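Local coordinates for putative iron-regulated protein A (Parabacteroides distasonis ATCC 8503, PDB 4ECG), which is of unknown function but binds several calcium ions and, as an imelysin-like protein, is a putative metalloendopeptidase, at residues Leu101-Pro106 against Gly132-Asp137; Asn116-Ile121 against Leu174-Leu179; Thr256-Ser261 against Asn350-Thr355. All blocks are in the same frame, centred on the assembly; numbering follows the deposited sequence.

How the contacts relate
All three contacts hold parts of one mostly helical, imelysin-like chain together. Contacts 1 and 2 are neighbours and interleave along the sequence: helix 104-109 of contact 1 is followed directly by helix 115-124 of contact 2; the centres of the two contacts are 19 Å apart and their nearest atoms about 9 Å, without touching. Contact 3 stands apart, its centre 31 Å from the centre of each of the others, and it opens only after both have closed. Calcium marks the differences: contact 1 holds a bound ion, whereas the nearest ions lie about 14 Å from the Ile118 side chain in contact 2 and about 13 Å from that of Leu352 in contact 3.

Contact 1 of 3, residues Leu101-Pro106 against Gly132-Asp137; sequences LAQLDP and GAVDED. With CA (calcium ion), chain G.
Gln103 and Val134 bring the backbones closest, with 6.8 Å between their CA atoms, where a sharp bend between two helices meets an irregular loop. Gln103 adopts positive phi (67°) as the C-prime residue of a Schellman motif that ends helix 98-101, and it is also the N-cap of helix 104-109. Val134 is the hub on the loop side, and its two methyl groups divide the work. CG1, placed opposite the backbone N by a chi1 of 169°, reaches the proline ring, 4.0 Å from Pro106 CG, and also lies near Gln103 NE2, the side-chain amide nitrogen. CG2 turns to the bend itself and sits 3.7 Å from the backbone atom Gln103 O. Glu136 comes in beside it: its chain bends at chi2, bringing OE2 to 3.7 Å from Pro106 CB, the two side chains crossing at about a right angle. Gln143 and Arg146 touch Val134 and make hydrogen bonds to Asp135 O and Gly132 O, respectively. Beyond Val134 the loop turns to metal. Asp135, whose CB points away from the bend, binds the calcium ion through OD1 at 2.7 Å, and two waters also bind the ion. Asp137 belongs to the same site, its OD1 3.0 Å from the calcium ion, longer than the Asp135 bond; water 1 donates to both carboxylates and bridges them. Between the two segments the packing is thus purely van der Waals, while Asp135 and Asp137 turn to the calcium ion, which probably offsets their mutual repulsion.

Contact 2 of 3, residues Asn116-Ile121 against Leu174-Leu179; sequences NGIEEI and LEYLKL
A buried helix-helix packing joins helix 115-124 to the long helix 171-196, with Tyr176 of the latter reaching between Ile118 and Ile121 of the former. The CA atoms of Ile121 and Tyr176 are 8.2 Å apart, the closest backbone approach here. With CG swung opposite the backbone N (chi1 -164°), the tyrosine ring extends across the gap, and the two isoleucines approach it from opposite sides of its plane, both slanting. Ile121 CG2 lies 3.6 Å from Tyr176 CE2, and Ile118 CG2 lies 3.8 Å from that same carbon. Farther along, Ile118 CG1 comes to 3.5 Å from Tyr176 OH, and Ile121 CD1 stands 3.8 Å from this oxygen. Both isoleucine side chains cross the tyrosine at about a right angle. Thr150 and Met154 of helix 147-155 also touch Tyr176, so a third helix borders the site, and the hydroxyl makes a hydrogen bond to the backbone oxygen of Leu145. An alanine in place of Tyr176 is likely to open a gap between Ile118 and Ile121 and leave Leu145 O without this donor. The contact therefore pairs apolar packing along the ring with one polar need at its end: a hydroxyl set among aliphatic carbons is satisfied by a main-chain carbonyl, which ties helix 171-196 to the residues just ahead of helix 147-155.

Contact 3 of 3, residues Thr256-Ser261 against Asn350-Thr355; sequences TAWNGS and NNLGDT
Trp258 of helix 239-259 lays its indole against Leu352, where the two backbones are nearest, 6.8 Å between CA atoms. Its CB starts the contact 4.0 Å from Leu352 CB. A chi1 of 174° carries CG out opposite the backbone N, and there Leu352 CB stands over one face of the indole, above its five-membered ring, 3.8 Å from the centroid of that ring and 16° off the normal, a CH-pi contact that also spans CG and CD2. On the side of the pyrrole, CD1 runs past the leucine carbonyl, 3.9 Å from Leu352 O, and NE1 then arrives 3.6 Å from Gly353 N. Gly353 N comes at the ring obliquely; as both nitrogens are N-H donors, this is packing and not a hydrogen bond. Leu352 and Gly353 are the two central residues of a type I beta turn from Asn351 to Asp354, at the end of the loop that joins helix 324-343 to helix 355-377, so the indole rests on the corner of an interhelical loop. On the benzene side, Trp258 CE3 lies 3.9 Å from Leu352 CD1, one branch of the leucine. Leu352 in turn also touches Val276, and the indole touches Lys263 and Asn270, residues of the loop that follows the helix. The backbone of Trp258 is held as well: its O accepts two bonds from Ser261, from OG at 2.8 Å and from N at 2.9 Å. Ser261 OG is linked onward to Asn270 ND2 and Lys263 N, the same two residues that border the tryptophan.

Contact 1 of 3, residues Leu101-Pro106 against Gly132-Asp137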
loop_
_atom_site.group_PDB
_atom_site.type_symbol
_atom_site.label_atom_id
_atom_site.label_comp_id
_atom_site.label_asym_id
_atom_site.label_seq_id
_atom_site.Cartn_x
_atom_site.Cartn_y
_atom_site.Cartn_z
ATOM N N LEU A 101 -2.192 -2.438 13.912
ATOM C CA LEU A 101 -2.636 -2.938 15.198
ATOM C C LEU A 101 -3.671 -4.077 15.121
ATOM O O LEU A 101 -3.672 -5.004 15.976
ATOM C CB LEU A 101 -3.149 -1.749 16.062
ATOM C CG LEU A 101 -2.030 -0.836 16.653
ATOM C CD1 LEU A 101 -2.690 0.318 17.391
ATOM C CD2 LEU A 101 -1.003 -1.587 17.559
ATOM N N ALA A 102 -4.549 -4.012 14.116
ATOM C CA ALA A 102 -5.656 -4.992 13.993
ATOM C C ALA A 102 -5.305 -5.946 12.895
ATOM O O ALA A 102 -6.132 -6.662 12.417
ATOM C CB ALA A 102 -6.983 -4.310 13.725
ATOM N N GLN A 103 -4.049 -5.930 12.486
ATOM C CA GLN A 103 -3.532 -6.933 11.569
ATOM C C GLN A 103 -4.147 -6.842 10.177
ATOM O O GLN A 103 -4.152 -7.819 9.469
ATOM C CB GLN A 103 -3.796 -8.322 12.122
ATOM C CG GLN A 103 -3.262 -8.567 13.524
ATOM C CD GLN A 103 -1.843 -8.987 13.414
ATOM O OE1 GLN A 103 -0.983 -8.171 13.028
ATOM N NE2 GLN A 103 -1.592 -10.290 13.641
ATOM N N LEU A 104 -4.617 -5.663 9.771
ATOM C CA LEU A 104 -5.425 -5.590 8.580
ATOM C C LEU A 104 -4.584 -5.590 7.292
ATOM O O LEU A 104 -5.056 -6.044 6.276
ATOM C CB LEU A 104 -6.412 -4.440 8.654
ATOM C CG LEU A 104 -7.400 -4.435 9.824
ATOM C CD1 LEU A 104 -8.066 -3.072 9.852
ATOM C CD2 LEU A 104 -8.422 -5.558 9.790
ATOM N N ASP A 105 -3.341 -5.143 7.335
ATOM C CA ASP A 105 -2.442 -5.220 6.156
ATOM C C ASP A 105 -2.298 -6.693 5.695
ATOM O O ASP A 105 -2.633 -7.037 4.566
ATOM C CB ASP A 105 -1.088 -4.559 6.519
ATOM C CG ASP A 105 -0.028 -4.646 5.409
ATOM O OD1 ASP A 105 -0.353 -4.722 4.204
ATOM O OD2 ASP A 105 1.176 -4.573 5.748
ATOM N N PRO A 106 -1.883 -7.611 6.584
ATOM C CA PRO A 106 -1.850 -8.972 6.058
ATOM C C PRO A 106 -3.218 -9.603 5.822
ATOM O O PRO A 106 -3.354 -10.462 4.958
ATOM C CB PRO A 106 -1.063 -9.741 7.149
ATOM C CG PRO A 106 -1.255 -8.932 8.368
ATOM C CD PRO A 106 -1.133 -7.533 7.839
ATOM N N GLY A 132 -10.355 -17.271 9.463
ATOM C CA GLY A 132 -9.671 -17.079 10.764
ATOM C C GLY A 132 -8.779 -15.845 10.937
ATOM O O GLY A 132 -8.563 -15.055 9.997
ATOM N N ALA A 133 -8.245 -15.694 12.148
ATOM C CA ALA A 133 -7.319 -14.593 12.458
ATOM C C ALA A 133 -6.016 -14.779 11.706
ATOM O O ALA A 133 -5.614 -15.884 11.442
ATOM C CB ALA A 133 -7.058 -14.484 13.956
ATOM N N VAL A 134 -5.349 -13.680 11.404
ATOM C CA VAL A 134 -4.040 -13.720 10.799
ATOM C C VAL A 134 -3.082 -14.551 11.674
ATOM O O VAL A 134 -3.002 -14.345 12.855
ATOM C CB VAL A 134 -3.439 -12.321 10.597
ATOM C CG1 VAL A 134 -1.925 -12.451 10.217
ATOM C CG2 VAL A 134 -4.256 -11.555 9.552
ATOM N N ASP A 135 -2.377 -15.488 11.066
ATOM C CA ASP A 135 -1.333 -16.227 11.720
ATOM C C ASP A 135 -0.108 -16.400 10.795
ATOM O O ASP A 135 -0.065 -17.303 9.947
ATOM C CB ASP A 135 -1.896 -17.582 12.128
ATOM C CG ASP A 135 -0.966 -18.345 13.048
ATOM O OD1 ASP A 135 0.139 -17.804 13.384
ATOM O OD2 ASP A 135 -1.357 -19.480 13.404
ATOM N N GLU A 136 0.900 -15.569 11.011
ATOM C CA GLU A 136 1.951 -15.355 10.036
ATOM C C GLU A 136 2.940 -16.490 9.948
ATOM O O GLU A 136 3.623 -16.599 8.943
ATOM C CB GLU A 136 2.709 -14.066 10.346
ATOM C CG GLU A 136 1.894 -12.789 10.098
ATOM C CD GLU A 136 2.067 -12.179 8.696
ATOM O OE1 GLU A 136 2.067 -12.933 7.693
ATOM O OE2 GLU A 136 2.176 -10.924 8.612
ATOM N N ASP A 137 3.015 -17.334 10.984
ATOM C CA ASP A 137 3.955 -18.462 10.993
ATOM C C ASP A 137 3.378 -19.864 10.735
ATOM O O ASP A 137 4.055 -20.830 11.031
ATOM C CB ASP A 137 4.748 -18.471 12.303
ATOM C CG ASP A 137 3.880 -18.730 13.542
ATOM O OD1 ASP A 137 2.760 -19.296 13.439
ATOM O OD2 ASP A 137 4.359 -18.364 14.633
HETATM CA CA CA G . 0.870 -18.964 15.705
HETATM O O HOH W 1 0.982 -21.102 14.500
HETATM O O HOH W 2 2.031 -17.124 15.400
#

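Contact 2 of 3, residues Asn116-Ile121 against Leu174-Leu179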
loop_
_atom_site.group_PDB
_atom_site.type_symbol
_atom_site.label_atom_id
_atom_site.label_comp_id
_atom_site.label_asym_id
_atom_site.label_seq_id
_atom_site.Cartn_x
_atom_site.Cartn_y
_atom_site.Cartn_z
ATOM N N ASN A 116 -1.624 -24.249 -2.954
ATOM C CA ASN A 116 -2.172 -25.585 -2.688
ATOM C C ASN A 116 -3.412 -25.594 -1.777
ATOM O O ASN A 116 -4.353 -26.332 -2.026
ATOM C CB ASN A 116 -1.103 -26.582 -2.150
ATOM C CG ASN A 116 -0.017 -26.939 -3.204
ATOM O OD1 ASN A 116 -0.087 -26.607 -4.397
ATOM N ND2 ASN A 116 0.984 -27.614 -2.747
ATOM N N GLY A 117 -3.405 -24.789 -0.729
ATOM C CA GLY A 117 -4.554 -24.675 0.169
ATOM C C GLY A 117 -5.788 -24.081 -0.511
ATOM O O GLY A 117 -6.904 -24.562 -0.245
ATOM N N ILE A 118 -5.602 -23.088 -1.409
ATOM C CA ILE A 118 -6.730 -22.511 -2.169
ATOM C C ILE A 118 -7.404 -23.616 -3.013
ATOM O O ILE A 118 -8.625 -23.812 -2.981
ATOM C CB ILE A 118 -6.286 -21.321 -3.047
ATOM C CG1 ILE A 118 -5.787 -20.166 -2.166
ATOM C CG2 ILE A 118 -7.448 -20.828 -3.933
ATOM C CD1 ILE A 118 -5.053 -19.037 -2.877
ATOM N N GLU A 119 -6.589 -24.371 -3.727
ATOM C CA GLU A 119 -7.065 -25.450 -4.589
ATOM C C GLU A 119 -7.811 -26.508 -3.772
ATOM O O GLU A 119 -8.834 -27.071 -4.212
ATOM C CB GLU A 119 -5.891 -26.084 -5.344
ATOM C CG GLU A 119 -6.247 -26.605 -6.730
ATOM C CD GLU A 119 -5.065 -27.329 -7.392
ATOM O OE1 GLU A 119 -4.071 -26.643 -7.764
ATOM O OE2 GLU A 119 -5.122 -28.587 -7.534
ATOM N N GLU A 120 -7.294 -26.761 -2.576
ATOM C CA GLU A 120 -7.866 -27.724 -1.682
ATOM C C GLU A 120 -9.251 -27.260 -1.225
ATOM O O GLU A 120 -10.207 -28.047 -1.205
ATOM C CB GLU A 120 -6.935 -27.946 -0.488
ATOM C CG GLU A 120 -7.243 -29.163 0.380
ATOM C CD GLU A 120 -6.488 -29.104 1.707
ATOM O OE1 GLU A 120 -5.242 -29.055 1.687
ATOM O OE2 GLU A 120 -7.142 -29.059 2.763
ATOM N N ILE A 121 -9.371 -25.994 -0.865
ATOM C CA ILE A 121 -10.657 -25.473 -0.426
ATOM C C ILE A 121 -11.674 -25.509 -1.616
ATOM O O ILE A 121 -12.837 -25.857 -1.447
ATOM C CB ILE A 121 -10.515 -24.044 0.180
ATOM C CG1 ILE A 121 -9.773 -24.097 1.508
ATOM C CG2 ILE A 121 -11.886 -23.414 0.400
ATOM C CD1 ILE A 121 -9.344 -22.745 2.014
ATOM N N LEU A 174 -16.581 -19.847 -6.833
ATOM C CA LEU A 174 -17.426 -18.655 -6.841
ATOM C C LEU A 174 -17.813 -18.268 -5.428
ATOM O O LEU A 174 -17.755 -17.089 -5.046
ATOM C CB LEU A 174 -18.699 -18.870 -7.673
ATOM C CG LEU A 174 -18.426 -18.812 -9.195
ATOM C CD1 LEU A 174 -19.575 -19.467 -9.935
ATOM C CD2 LEU A 174 -18.178 -17.390 -9.715
ATOM N N GLU A 175 -18.227 -19.240 -4.640
ATOM C CA GLU A 175 -18.533 -18.939 -3.263
ATOM C C GLU A 175 -17.251 -18.436 -2.516
ATOM O O GLU A 175 -17.297 -17.532 -1.659
ATOM C CB GLU A 175 -19.170 -20.158 -2.598
ATOM C CG GLU A 175 -19.637 -19.863 -1.189
ATOM C CD GLU A 175 -20.754 -18.792 -1.079
ATOM O OE1 GLU A 175 -21.539 -18.615 -2.087
ATOM O OE2 GLU A 175 -20.843 -18.150 0.036
ATOM N N TYR A 176 -16.094 -18.995 -2.885
ATOM C CA TYR A 176 -14.829 -18.609 -2.280
ATOM C C TYR A 176 -14.610 -17.117 -2.561
ATOM O O TYR A 176 -14.440 -16.337 -1.653
ATOM C CB TYR A 176 -13.740 -19.536 -2.856
ATOM C CG TYR A 176 -12.402 -19.585 -2.124
ATOM C CD1 TYR A 176 -11.890 -18.485 -1.406
ATOM C CD2 TYR A 176 -11.618 -20.720 -2.188
ATOM C CE1 TYR A 176 -10.639 -18.516 -0.814
ATOM C CE2 TYR A 176 -10.388 -20.751 -1.568
ATOM C CZ TYR A 176 -9.914 -19.664 -0.870
ATOM O OH TYR A 176 -8.700 -19.780 -0.230
ATOM N N LEU A 177 -14.711 -16.729 -3.834
ATOM C CA LEU A 177 -14.601 -15.349 -4.299
ATOM C C LEU A 177 -15.535 -14.402 -3.529
ATOM O O LEU A 177 -15.136 -13.281 -3.180
ATOM C CB LEU A 177 -14.876 -15.256 -5.804
ATOM C CG LEU A 177 -14.878 -13.849 -6.469
ATOM C CD1 LEU A 177 -13.524 -13.134 -6.232
ATOM C CD2 LEU A 177 -15.278 -13.869 -7.976
ATOM N N LYS A 178 -16.759 -14.826 -3.283
ATOM C CA LYS A 178 -17.720 -14.032 -2.512
ATOM C C LYS A 178 -17.222 -13.860 -1.077
ATOM O O LYS A 178 -17.236 -12.746 -0.547
ATOM C CB LYS A 178 -19.074 -14.721 -2.481
ATOM C CG LYS A 178 -20.236 -13.907 -1.913
ATOM C CD LYS A 178 -21.454 -14.758 -1.557
ATOM C CE LYS A 178 -22.581 -14.754 -2.594
ATOM N NZ LYS A 178 -23.626 -15.820 -2.285
ATOM N N LEU A 179 -16.737 -14.941 -0.461
ATOM C CA LEU A 179 -16.315 -14.872 0.942
ATOM C C LEU A 179 -15.076 -13.989 1.140
ATOM O O LEU A 179 -15.015 -13.200 2.073
ATOM C CB LEU A 179 -16.101 -16.271 1.525
ATOM C CG LEU A 179 -17.398 -17.046 1.714
ATOM C CD1 LEU A 179 -17.052 -18.511 1.872
ATOM C CD2 LEU A 179 -18.158 -16.495 2.925
#

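Contact 3 of 3, residues Thr256-Ser261 against Asn350-Thr355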
loop_
_atom_site.group_PDB
_atom_site.type_symbol
_atom_site.label_atom_id
_atom_site.label_comp_id
_atom_site.label_asym_id
_atom_site.label_seq_id
_atom_site.Cartn_x
_atom_site.Cartn_y
_atom_site.Cartn_z
ATOM N N THR A 256 15.944 -10.337 -8.368
ATOM C CA THR A 256 17.024 -11.240 -7.933
ATOM C C THR A 256 16.684 -12.677 -8.367
ATOM O O THR A 256 17.522 -13.387 -8.949
ATOM C CB THR A 256 17.264 -11.198 -6.407
ATOM O OG1 THR A 256 17.568 -9.865 -6.024
ATOM C CG2 THR A 256 18.466 -12.184 -5.970
ATOM N N ALA A 257 15.439 -13.073 -8.123
ATOM C CA ALA A 257 14.943 -14.411 -8.447
ATOM C C ALA A 257 15.055 -14.660 -9.935
ATOM O O ALA A 257 15.524 -15.710 -10.349
ATOM C CB ALA A 257 13.479 -14.580 -7.969
ATOM N N TRP A 258 14.636 -13.675 -10.736
ATOM C CA TRP A 258 14.745 -13.732 -12.197
ATOM C C TRP A 258 16.146 -13.914 -12.671
ATOM O O TRP A 258 16.392 -14.739 -13.546
ATOM C CB TRP A 258 14.169 -12.471 -12.784
ATOM C CG TRP A 258 14.319 -12.305 -14.262
ATOM C CD1 TRP A 258 15.257 -11.531 -14.916
ATOM C CD2 TRP A 258 13.477 -12.859 -15.336
ATOM N NE1 TRP A 258 15.092 -11.586 -16.273
ATOM C CE2 TRP A 258 14.036 -12.350 -16.595
ATOM C CE3 TRP A 258 12.369 -13.678 -15.378
ATOM C CZ2 TRP A 258 13.477 -12.662 -17.841
ATOM C CZ3 TRP A 258 11.802 -13.975 -16.622
ATOM C CH2 TRP A 258 12.339 -13.476 -17.831
ATOM N N ASN A 259 17.074 -13.158 -12.091
ATOM C CA ASN A 259 18.501 -13.304 -12.441
ATOM C C ASN A 259 19.079 -14.712 -12.197
ATOM O O ASN A 259 19.828 -15.189 -13.017
ATOM C CB ASN A 259 19.365 -12.207 -11.799
ATOM C CG ASN A 259 19.042 -10.827 -12.361
ATOM O OD1 ASN A 259 18.655 -10.699 -13.522
ATOM N ND2 ASN A 259 19.178 -9.794 -11.539
ATOM N N GLY A 260 18.703 -15.363 -11.095
ATOM C CA GLY A 260 19.044 -16.752 -10.877
ATOM C C GLY A 260 18.283 -17.753 -11.759
ATOM O O GLY A 260 18.628 -18.917 -11.741
ATOM N N SER A 261 17.275 -17.334 -12.547
ATOM C CA SER A 261 16.398 -18.310 -13.252
ATOM C C SER A 261 16.733 -18.600 -14.730
ATOM O O SER A 261 17.735 -18.143 -15.258
ATOM C CB SER A 261 14.945 -17.825 -13.174
ATOM O OG SER A 261 14.683 -16.815 -14.167
ATOM N N ASN A 350 6.810 -9.071 -17.383
ATOM C CA ASN A 350 7.504 -9.395 -18.630
ATOM C C ASN A 350 8.734 -8.586 -18.865
ATOM O O ASN A 350 9.336 -8.663 -19.916
ATOM C CB ASN A 350 6.553 -9.234 -19.834
ATOM C CG ASN A 350 5.550 -10.352 -19.929
ATOM O OD1 ASN A 350 5.817 -11.468 -19.513
ATOM N ND2 ASN A 350 4.387 -10.058 -20.452
ATOM N N ASN A 351 9.140 -7.792 -17.895
ATOM C CA ASN A 351 10.255 -6.884 -18.086
ATOM C C ASN A 351 11.194 -6.911 -16.902
ATOM O O ASN A 351 11.832 -5.898 -16.566
ATOM C CB ASN A 351 9.688 -5.457 -18.295
ATOM C CG ASN A 351 8.998 -5.292 -19.648
ATOM O OD1 ASN A 351 9.669 -5.076 -20.654
ATOM N ND2 ASN A 351 7.657 -5.415 -19.678
ATOM N N LEU A 352 11.272 -8.057 -16.247
ATOM C CA LEU A 352 12.172 -8.198 -15.103
ATOM C C LEU A 352 13.630 -8.082 -15.550
ATOM O O LEU A 352 14.480 -7.748 -14.758
ATOM C CB LEU A 352 11.933 -9.506 -14.344
ATOM C CG LEU A 352 10.546 -9.600 -13.707
ATOM C CD1 LEU A 352 10.278 -11.046 -13.332
ATOM C CD2 LEU A 352 10.312 -8.645 -12.527
ATOM N N GLY A 353 13.893 -8.266 -16.834
ATOM C CA GLY A 353 15.215 -7.999 -17.386
ATOM C C GLY A 353 15.420 -6.608 -17.971
ATOM O O GLY A 353 16.347 -6.422 -18.754
ATOM N N ASP A 354 14.579 -5.640 -17.600
ATOM C CA ASP A 354 14.705 -4.254 -18.083
ATOM C C ASP A 354 15.696 -3.445 -17.233
ATOM O O ASP A 354 15.335 -2.452 -16.641
ATOM C CB ASP A 354 13.313 -3.580 -18.106
ATOM C CG ASP A 354 13.316 -2.228 -18.816
ATOM O OD1 ASP A 354 14.219 -1.996 -19.619
ATOM O OD2 ASP A 354 12.428 -1.377 -18.568
ATOM N N THR A 355 16.959 -3.866 -17.220
ATOM C CA THR A 355 17.928 -3.561 -16.131
ATOM C C THR A 355 18.151 -2.100 -15.824
ATOM O O THR A 355 18.085 -1.707 -14.649
ATOM C CB THR A 355 19.313 -4.237 -16.394
ATOM O OG1 THR A 355 19.078 -5.622 -16.637
ATOM C CG2 THR A 355 20.293 -4.114 -15.189
#